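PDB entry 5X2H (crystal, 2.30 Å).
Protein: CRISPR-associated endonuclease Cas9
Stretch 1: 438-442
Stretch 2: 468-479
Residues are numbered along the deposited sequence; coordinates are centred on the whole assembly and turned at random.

Stretch 1 438-442: KDFLP
Stretch 2 (468-479) VLNALLKKYGKV

An asparagine on a helix can read an extended backbone much as a neighbouring strand would, because its carboxamide carries an acceptor and a donor side by side. The contact between residues 438-442 and 468-479 of this Cas9 is a compact example. Asn470 turns its CA-to-CB bond toward the irregular segment and, with chi1 at -74° (m) and chi2 at -16°, presents both amide atoms to a single residue. Leu441 N donates to Asn470 OD1 at 2.8 Å, with an angle of 147° at the hydrogen, while Asn470 ND2 donates to Leu441 O at 2.9 Å and a nearly straight 172°. The two bonds satisfy the amide and carbonyl of a residue that belongs to no helix or strand. In the register that accompanies them, Phe440 CA and Asn470 CA lie 5.7 Å apart.

A second polar link forms beyond the end of the helix. Lys478 NZ donates to Asp439 OD1 in a salt bridge of 2.4 Å, a very short separation. Neither residue aims its CA-to-CB bond directly across; both start sideways, and their ends come nearer. Asp439 does so with chi1 at -65° (m) and chi2 at -25°, whereas Lys478 spans the gap with an m, t, t, m chain (chi1 -72°, chi4 -62°). The length of the lysine is useful here, since Asp439 CA and Lys478 CA are 7.4 Å apart.

The backbone conformation is consistent with this arrangement. Residues 468-476 continue a helix begun earlier in the chain, with i to i+4 bonds such as Lys474 N to Asn470 O and Gly477 N to Leu473 O, at 2.9 and 2.8 Å. Gly477 then leaves helical geometry at phi/psi 87/-172; a CB at these angles would be jammed against the preceding carbonyl oxygen, so glycine suits the turn. Lys478 follows in an extended conformation, -62/154. In the other segment, Asp439 has phi/psi in the helical region, -67/-45, without belonging to a helix, but Phe440 (-107/152) and Leu441 (-71/121) are extended.

Apolar packing adjoins the asparagine pairing. Leu441, buried and directed toward the helix (chi1 -167°, t; chi2 59°, p), brings Leu441 CD2 to 3.9 Å from Leu469 CD2, the latter on a buried t,p leucine facing back. Leu473, one helical turn after Leu469 and m,t in rotamer, also points toward the segment; Leu473 CD1 lies 3.5 Å from Asp439 O, and Leu473 CB lies 3.9 Å from Phe440 CD1.

Phe440 is exposed, and its CA-to-CB bond points sideways, yet the other stretch covers 77 Å² of it. With chi1 at -58° (m) and chi2 at -83°, its ring edge approaches the helical backbone: Phe440 CE1 is 3.8 Å from Lys474 N, while Asn470 O also lies near the ring plane. Together the two sides of the contact bury 379 Å², a modest area in which specific amide recognition and one ionic tether are combined with aliphatic and aromatic packing.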

# COMPACT_ATOMS: atom_id res chain seq x y z
N LYS A 438 -26.15 -9.74 14.86
CA LYS A 438 -25.91 -11.15 14.61
C LYS A 438 -25.35 -11.84 15.85
O LYS A 438 -24.86 -11.20 16.78
CB LYS A 438 -24.95 -11.34 13.43
CG LYS A 438 -25.50 -10.83 12.10
CD LYS A 438 -26.71 -11.64 11.67
CE LYS A 438 -27.31 -11.09 10.38
NZ LYS A 438 -28.47 -11.91 9.94
N ASP A 439 -25.44 -13.17 15.85
CA ASP A 439 -24.83 -13.96 16.92
C ASP A 439 -23.31 -13.86 16.87
O ASP A 439 -22.66 -13.69 17.91
CB ASP A 439 -25.27 -15.42 16.81
CG ASP A 439 -26.76 -15.60 17.05
OD1 ASP A 439 -27.36 -14.75 17.74
OD2 ASP A 439 -27.32 -16.60 16.56
N PHE A 440 -22.73 -13.98 15.68
CA PHE A 440 -21.30 -13.84 15.48
C PHE A 440 -21.01 -12.51 14.78
O PHE A 440 -21.85 -11.99 14.04
CB PHE A 440 -20.74 -14.99 14.65
CG PHE A 440 -20.98 -16.35 15.26
CD1 PHE A 440 -20.13 -16.84 16.23
CD2 PHE A 440 -22.04 -17.13 14.84
CE1 PHE A 440 -20.35 -18.09 16.79
CE2 PHE A 440 -22.26 -18.37 15.39
CZ PHE A 440 -21.41 -18.85 16.37
N LEU A 441 -19.83 -11.98 15.03
CA LEU A 441 -19.45 -10.72 14.40
C LEU A 441 -19.21 -10.96 12.91
O LEU A 441 -18.36 -11.80 12.56
CB LEU A 441 -18.20 -10.15 15.06
CG LEU A 441 -17.87 -8.69 14.73
CD1 LEU A 441 -19.02 -7.78 15.13
CD2 LEU A 441 -16.59 -8.26 15.41
N PRO A 442 -19.92 -10.29 12.02
CA PRO A 442 -19.73 -10.51 10.58
C PRO A 442 -18.42 -9.91 10.11
O PRO A 442 -17.74 -9.16 10.82
CB PRO A 442 -20.93 -9.81 9.95
CG PRO A 442 -21.25 -8.71 10.91
CD PRO A 442 -20.96 -9.28 12.28
N VAL A 468 -10.76 -14.23 16.76
CA VAL A 468 -10.65 -14.65 18.15
C VAL A 468 -11.99 -14.51 18.86
O VAL A 468 -12.40 -15.40 19.63
CB VAL A 468 -9.54 -13.85 18.86
CG1 VAL A 468 -9.54 -14.15 20.36
CG2 VAL A 468 -8.19 -14.18 18.26
N LEU A 469 -12.70 -13.41 18.63
CA LEU A 469 -13.99 -13.20 19.27
C LEU A 469 -15.00 -14.26 18.85
O LEU A 469 -15.68 -14.86 19.69
CB LEU A 469 -14.53 -11.80 18.95
CG LEU A 469 -15.99 -11.53 19.31
CD1 LEU A 469 -16.23 -11.63 20.82
CD2 LEU A 469 -16.44 -10.18 18.79
N ASN A 470 -15.10 -14.53 17.54
CA ASN A 470 -16.06 -15.51 17.07
C ASN A 470 -15.71 -16.92 17.54
O ASN A 470 -16.62 -17.73 17.78
CB ASN A 470 -16.16 -15.46 15.54
CG ASN A 470 -16.93 -14.24 15.05
OD1 ASN A 470 -17.63 -13.59 15.82
ND2 ASN A 470 -16.79 -13.93 13.77
N ALA A 471 -14.42 -17.22 17.68
CA ALA A 471 -14.03 -18.52 18.24
C ALA A 471 -14.48 -18.64 19.69
O ALA A 471 -14.93 -19.71 20.12
CB ALA A 471 -12.52 -18.71 18.13
N LEU A 472 -14.36 -17.56 20.47
CA LEU A 472 -14.84 -17.58 21.84
C LEU A 472 -16.36 -17.71 21.89
O LEU A 472 -16.90 -18.44 22.74
CB LEU A 472 -14.40 -16.31 22.57
CG LEU A 472 -12.90 -16.21 22.89
CD1 LEU A 472 -12.54 -14.80 23.32
CD2 LEU A 472 -12.52 -17.22 23.96
N LEU A 473 -17.06 -17.02 20.99
CA LEU A 473 -18.52 -17.13 20.94
C LEU A 473 -18.96 -18.55 20.62
O LEU A 473 -19.94 -19.04 21.19
CB LEU A 473 -19.08 -16.14 19.92
CG LEU A 473 -18.91 -14.65 20.24
CD1 LEU A 473 -19.39 -13.79 19.08
CD2 LEU A 473 -19.65 -14.29 21.52
N LYS A 474 -18.24 -19.22 19.72
CA LYS A 474 -18.58 -20.60 19.40
C LYS A 474 -18.30 -21.53 20.57
O LYS A 474 -19.01 -22.53 20.75
CB LYS A 474 -17.82 -21.07 18.16
CG LYS A 474 -18.41 -22.30 17.50
CD LYS A 474 -17.36 -23.37 17.23
CE LYS A 474 -16.44 -22.98 16.09
NZ LYS A 474 -17.14 -22.95 14.77
N LYS A 475 -17.29 -21.22 21.38
CA LYS A 475 -16.89 -22.12 22.46
C LYS A 475 -17.77 -21.97 23.69
O LYS A 475 -18.09 -22.96 24.35
CB LYS A 475 -15.42 -21.90 22.81
CG LYS A 475 -14.80 -22.97 23.70
CD LYS A 475 -13.35 -22.62 24.05
CE LYS A 475 -12.70 -23.66 24.95
NZ LYS A 475 -12.18 -24.84 24.19
N TYR A 476 -18.16 -20.73 24.03
CA TYR A 476 -18.87 -20.47 25.27
C TYR A 476 -20.25 -19.86 25.10
O TYR A 476 -20.98 -19.75 26.09
CB TYR A 476 -18.04 -19.55 26.18
CG TYR A 476 -16.65 -20.07 26.49
CD1 TYR A 476 -16.47 -21.09 27.41
CD2 TYR A 476 -15.53 -19.52 25.87
CE1 TYR A 476 -15.20 -21.56 27.70
CE2 TYR A 476 -14.27 -19.99 26.16
CZ TYR A 476 -14.10 -21.01 27.07
OH TYR A 476 -12.84 -21.48 27.36
N GLY A 477 -20.64 -19.44 23.90
CA GLY A 477 -21.95 -18.85 23.70
C GLY A 477 -21.96 -17.36 23.94
O GLY A 477 -20.93 -16.71 24.15
N LYS A 478 -23.18 -16.80 23.93
CA LYS A 478 -23.36 -15.36 24.04
C LYS A 478 -22.82 -14.83 25.37
O LYS A 478 -22.75 -15.55 26.38
CB LYS A 478 -24.83 -14.99 23.91
CG LYS A 478 -25.41 -15.12 22.51
CD LYS A 478 -26.84 -14.61 22.47
CE LYS A 478 -27.49 -14.84 21.12
NZ LYS A 478 -26.79 -14.10 20.02
N VAL A 479 -22.43 -13.55 25.36
CA VAL A 479 -21.79 -12.90 26.49
C VAL A 479 -22.53 -11.59 26.77
O VAL A 479 -23.24 -11.06 25.92
CB VAL A 479 -20.29 -12.65 26.22
CG1 VAL A 479 -19.56 -12.20 27.47
CG2 VAL A 479 -19.63 -13.90 25.66